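Local structure of putative peptide ABC-transport system periplasmic peptide-binding protein (Campylobacter jejuni, 4OEV) at residues D83-I88 against V110-P115; S270-L275 against F456-D461. The protein binds nickel(II), held here together with an oxalate ion, as the extracytoplasmic solute-binding component of an ABC-type nickel importer. One frame throughout, in Å; residues are numbered along the deposited sequence.

The two contacts lie on opposite sides of the chain's centre, with their own centres 46 Å apart and their nearest atoms about 29 Å from each other. They follow in series along the chain: contact 1 closes within the first quarter of the sequence, and contact 2 then joins helix 268-274 to the long strand 454-467, bridging 180 intervening residues. They share no helix, strand or sheet. Contact 1 belongs to the antiparallel four-stranded sheet built from 51-56, 62-67, 107-114 and 117-122; contact 2 belongs to the branched sheet around 454-467. Both are helix-on-sheet packing within different parts of the binding protein's framework, and neither forms the nickel and oxalate site.

Contact 1 of 2, residues D83-I88 against V110-P115; sequences DVKFSI and VEILNP
Val110 meets the helix through both methyls and its carbonyl. CG2 lies 3.6 Å from Ile88 CG2, while CG1, placed anti to the backbone N, lies 3.7 Å from Lys85 CB. The lysine chain runs alongside the valine, the two pointing opposite ways, and it stays extended until a bend at its last torsion (chi4 73°) turns the ammonium group back to the strand. There Lys85 NZ donates a 2.8 Å hydrogen bond to Val110 O, in the carbonyl plane with a C=O...N angle of 155°. The same nitrogen forms a salt bridge with Glu89, one helical turn on, so its charge is shared between a carboxylate and a backbone oxygen. Two residues along, Ile112 reaches back with CD1, which touches Lys85 CD at 3.7 Å; the two side chains cross nearly at right angles, aliphatic carbon on aliphatic carbon. The axes of 83-88 and 110-114 run antiparallel, 8.8 Å apart at an angle of 178°. Strand 107-114 is an outermost one of its sheet, and helix 81-92 also packs on the adjacent strand 117-122, with Val84 on Val118 and Ile88 on Ile120.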
# COMPACT_ATOMS: atom_id res chain seq x y z
N ASP A 83 -20.94 11.84 -13.41
CA ASP A 83 -19.80 11.72 -12.46
C ASP A 83 -18.82 10.66 -12.83
O ASP A 83 -17.60 10.81 -12.66
CB ASP A 83 -20.35 11.44 -11.07
CG ASP A 83 -21.23 12.55 -10.58
OD1 ASP A 83 -20.77 13.71 -10.60
OD2 ASP A 83 -22.39 12.26 -10.20
N VAL A 84 -19.34 9.55 -13.29
CA VAL A 84 -18.54 8.41 -13.60
C VAL A 84 -17.65 8.71 -14.80
O VAL A 84 -16.47 8.38 -14.81
CB VAL A 84 -19.42 7.20 -13.86
CG1 VAL A 84 -18.59 6.00 -14.26
CG2 VAL A 84 -20.25 6.88 -12.61
N LYS A 85 -18.21 9.35 -15.83
CA LYS A 85 -17.41 9.71 -16.97
C LYS A 85 -16.44 10.81 -16.60
O LYS A 85 -15.29 10.79 -17.05
CB LYS A 85 -18.31 10.14 -18.15
CG LYS A 85 -17.56 10.70 -19.33
CD LYS A 85 -18.56 10.96 -20.49
CE LYS A 85 -17.90 11.67 -21.71
NZ LYS A 85 -17.01 10.77 -22.49
N PHE A 86 -16.88 11.77 -15.80
CA PHE A 86 -15.98 12.83 -15.40
C PHE A 86 -14.77 12.21 -14.63
O PHE A 86 -13.63 12.57 -14.88
CB PHE A 86 -16.69 13.86 -14.53
CG PHE A 86 -15.76 14.81 -13.84
CD1 PHE A 86 -15.26 15.91 -14.52
CD2 PHE A 86 -15.36 14.58 -12.53
CE1 PHE A 86 -14.39 16.79 -13.88
CE2 PHE A 86 -14.47 15.44 -11.89
CZ PHE A 86 -13.98 16.54 -12.56
N SER A 87 -15.08 11.31 -13.70
CA SER A 87 -14.03 10.72 -12.82
C SER A 87 -12.97 9.91 -13.55
O SER A 87 -11.77 10.12 -13.40
CB SER A 87 -14.72 9.84 -11.78
OG SER A 87 -15.56 10.62 -10.98
N ILE A 88 -13.43 8.93 -14.31
CA ILE A 88 -12.54 8.08 -15.05
C ILE A 88 -11.70 8.92 -16.02
O ILE A 88 -10.50 8.74 -16.11
CB ILE A 88 -13.37 7.07 -15.86
CG1 ILE A 88 -13.83 5.90 -15.02
CG2 ILE A 88 -12.61 6.57 -17.03
CD1 ILE A 88 -14.75 4.99 -15.84
N VAL A 110 -15.42 6.54 -22.75
CA VAL A 110 -16.51 6.35 -21.78
C VAL A 110 -17.80 6.93 -22.37
O VAL A 110 -17.89 8.14 -22.58
CB VAL A 110 -16.25 7.05 -20.46
CG1 VAL A 110 -17.38 6.79 -19.48
CG2 VAL A 110 -14.86 6.61 -19.86
N GLU A 111 -18.77 6.07 -22.66
CA GLU A 111 -20.05 6.50 -23.30
C GLU A 111 -21.22 6.42 -22.31
O GLU A 111 -21.53 5.33 -21.85
CB GLU A 111 -20.41 5.62 -24.48
CG GLU A 111 -19.49 5.54 -25.69
CD GLU A 111 -19.90 4.37 -26.57
OE1 GLU A 111 -19.04 3.49 -26.83
OE2 GLU A 111 -21.12 4.33 -26.97
N ILE A 112 -21.90 7.53 -22.06
CA ILE A 112 -23.13 7.52 -21.26
C ILE A 112 -24.29 7.13 -22.18
O ILE A 112 -24.64 7.92 -23.06
CB ILE A 112 -23.37 8.92 -20.63
CG1 ILE A 112 -22.21 9.25 -19.67
CG2 ILE A 112 -24.73 8.96 -19.91
CD1 ILE A 112 -22.07 10.73 -19.27
N LEU A 113 -24.82 5.90 -22.07
CA LEU A 113 -25.89 5.43 -23.01
C LEU A 113 -27.29 5.65 -22.42
O LEU A 113 -28.29 5.76 -23.16
CB LEU A 113 -25.68 3.95 -23.42
CG LEU A 113 -24.43 3.65 -24.31
CD1 LEU A 113 -24.07 2.16 -24.46
CD2 LEU A 113 -24.51 4.30 -25.68
N ASN A 114 -27.37 5.68 -21.10
CA ASN A 114 -28.60 6.11 -20.41
C ASN A 114 -28.12 6.57 -19.00
O ASN A 114 -26.95 6.34 -18.63
CB ASN A 114 -29.72 5.02 -20.42
CG ASN A 114 -29.50 3.87 -19.43
OD1 ASN A 114 -29.29 4.08 -18.23
ND2 ASN A 114 -29.61 2.63 -19.93
N PRO A 115 -28.97 7.29 -18.24
CA PRO A 115 -28.50 7.96 -17.02
C PRO A 115 -27.92 7.05 -15.92
O PRO A 115 -27.35 7.52 -14.92
CB PRO A 115 -29.78 8.65 -16.52
CG PRO A 115 -30.54 8.94 -17.79
CD PRO A 115 -30.32 7.74 -18.65

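Contact 2 of 2, residues S270-L275 against F456-D461; sequences SIVKNL and FLAYLD
This is a small, buried, wholly apolar contact in which helix 268-274 packs against the long strand 454-467 of the branched antiparallel sheet. Two pairs of side chains carry it, Val272 with Ala458 and Ile271 with Leu457, and together they bury 126 Å² between the segments. Val272 and Ala458 make the closer approach: Val272 CG2 stands 3.9 Å from Ala458 CB. A chi1 of 169° sends the valine's CG1 away from the backbone N and leaves CG2, on the N side, to face the strand. Alanine's short side chain is consistent with the close backbone approach here, Val272 CA to Ala458 CA 7.0 Å. One residue back on each segment, the longer side chains of Ile271 and Leu457 meet at their ends, Ile271 CD1 to Leu457 CD2 at 4.3 Å, a looser touch between backbones that stand farther apart.

Leu457 and Ala458 sit at a classic beta bulge, both facing Arg242 on strand 241-246, which is consistent with two consecutive residues of the strand both meeting the helix. Ile271 also packs on Leu347 and Ile350 of helix 342-357, which extends the apolar layer to a second helix. On the helix side, Lys268 reaches the carbonyl of Phe456 with a hydrogen bond, a polar tie just outside the apolar patch. The side chain of Leu457 is about 11 Å from the bound oxalate, so the contact lies away from the pocket lining. With methyl groups alone meeting across the two segments, the interaction is one of shape and burial, without the directional preference a polar pair would impose.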
# COMPACT_ATOMS: atom_id res chain seq x y z
N SER A 270 15.62 -16.51 11.34
CA SER A 270 15.89 -16.01 12.67
C SER A 270 15.16 -14.70 12.99
O SER A 270 14.74 -14.48 14.13
CB SER A 270 17.40 -15.84 12.87
OG SER A 270 17.67 -15.06 14.02
N ILE A 271 15.02 -13.83 11.99
CA ILE A 271 14.33 -12.56 12.17
C ILE A 271 12.86 -12.72 12.50
O ILE A 271 12.33 -12.11 13.44
CB ILE A 271 14.46 -11.71 10.88
CG1 ILE A 271 15.82 -11.04 10.81
CG2 ILE A 271 13.34 -10.66 10.80
CD1 ILE A 271 16.00 -10.34 9.49
N VAL A 272 12.18 -13.55 11.72
CA VAL A 272 10.77 -13.77 11.94
C VAL A 272 10.52 -14.48 13.26
O VAL A 272 9.60 -14.14 14.01
CB VAL A 272 10.17 -14.58 10.79
CG1 VAL A 272 8.76 -15.05 11.15
CG2 VAL A 272 10.16 -13.74 9.56
N LYS A 273 11.35 -15.48 13.53
CA LYS A 273 11.25 -16.22 14.78
C LYS A 273 11.43 -15.28 15.96
O LYS A 273 10.62 -15.26 16.88
CB LYS A 273 12.28 -17.34 14.83
CG LYS A 273 12.32 -18.09 16.15
CD LYS A 273 13.45 -19.14 16.14
CE LYS A 273 14.83 -18.46 15.94
NZ LYS A 273 15.95 -19.34 15.46
N ASN A 274 12.50 -14.49 15.93
CA ASN A 274 12.91 -13.76 17.12
C ASN A 274 12.38 -12.33 17.24
O ASN A 274 11.86 -11.96 18.29
CB ASN A 274 14.43 -13.79 17.22
CG ASN A 274 14.96 -15.21 17.33
OD1 ASN A 274 14.45 -16.01 18.13
ND2 ASN A 274 15.96 -15.54 16.52
N LEU A 275 12.53 -11.53 16.20
CA LEU A 275 12.08 -10.15 16.31
C LEU A 275 10.55 -10.03 16.24
O LEU A 275 9.92 -9.30 17.03
CB LEU A 275 12.69 -9.29 15.20
CG LEU A 275 12.22 -7.85 15.10
CD1 LEU A 275 12.52 -7.09 16.40
CD2 LEU A 275 12.91 -7.22 13.91
N PHE A 456 14.03 -9.22 0.29
CA PHE A 456 12.69 -9.39 0.89
C PHE A 456 12.87 -9.99 2.28
O PHE A 456 13.68 -10.88 2.45
CB PHE A 456 11.79 -10.28 0.06
CG PHE A 456 11.21 -9.60 -1.12
CD1 PHE A 456 9.90 -9.10 -1.06
CD2 PHE A 456 11.92 -9.45 -2.28
CE1 PHE A 456 9.31 -8.48 -2.15
CE2 PHE A 456 11.31 -8.78 -3.41
CZ PHE A 456 10.01 -8.33 -3.32
N LEU A 457 12.11 -9.52 3.26
CA LEU A 457 12.35 -9.98 4.64
C LEU A 457 11.14 -10.72 5.18
O LEU A 457 11.22 -11.91 5.45
CB LEU A 457 12.72 -8.79 5.51
CG LEU A 457 14.04 -8.14 5.07
CD1 LEU A 457 14.19 -6.74 5.73
CD2 LEU A 457 15.20 -9.04 5.50
N ALA A 458 9.99 -10.05 5.32
CA ALA A 458 8.87 -10.72 5.95
C ALA A 458 7.50 -10.11 5.57
O ALA A 458 7.39 -8.91 5.36
CB ALA A 458 9.02 -10.71 7.45
N TYR A 459 6.48 -10.96 5.53
CA TYR A 459 5.08 -10.54 5.47
C TYR A 459 4.54 -10.37 6.89
O TYR A 459 4.86 -11.18 7.75
CB TYR A 459 4.24 -11.56 4.72
CG TYR A 459 4.34 -11.43 3.20
CD1 TYR A 459 3.37 -10.75 2.47
CD2 TYR A 459 5.38 -12.02 2.50
CE1 TYR A 459 3.44 -10.65 1.07
CE2 TYR A 459 5.48 -11.91 1.10
CZ TYR A 459 4.51 -11.24 0.39
OH TYR A 459 4.61 -11.13 -0.98
N LEU A 460 3.79 -9.30 7.14
CA LEU A 460 3.34 -8.96 8.49
C LEU A 460 1.87 -9.29 8.79
O LEU A 460 0.99 -9.16 7.91
CB LEU A 460 3.55 -7.47 8.72
CG LEU A 460 4.90 -6.90 8.41
CD1 LEU A 460 4.84 -5.42 8.70
CD2 LEU A 460 5.98 -7.60 9.31
N ASP A 461 1.61 -9.74 10.02
CA ASP A 461 0.26 -9.65 10.56
C ASP A 461 0.16 -8.31 11.26
O ASP A 461 1.16 -7.72 11.66
CB ASP A 461 -0.08 -10.75 11.55
CG ASP A 461 -0.42 -12.03 10.89
OD1 ASP A 461 -0.42 -12.06 9.65
OD2 ASP A 461 -0.73 -13.00 11.61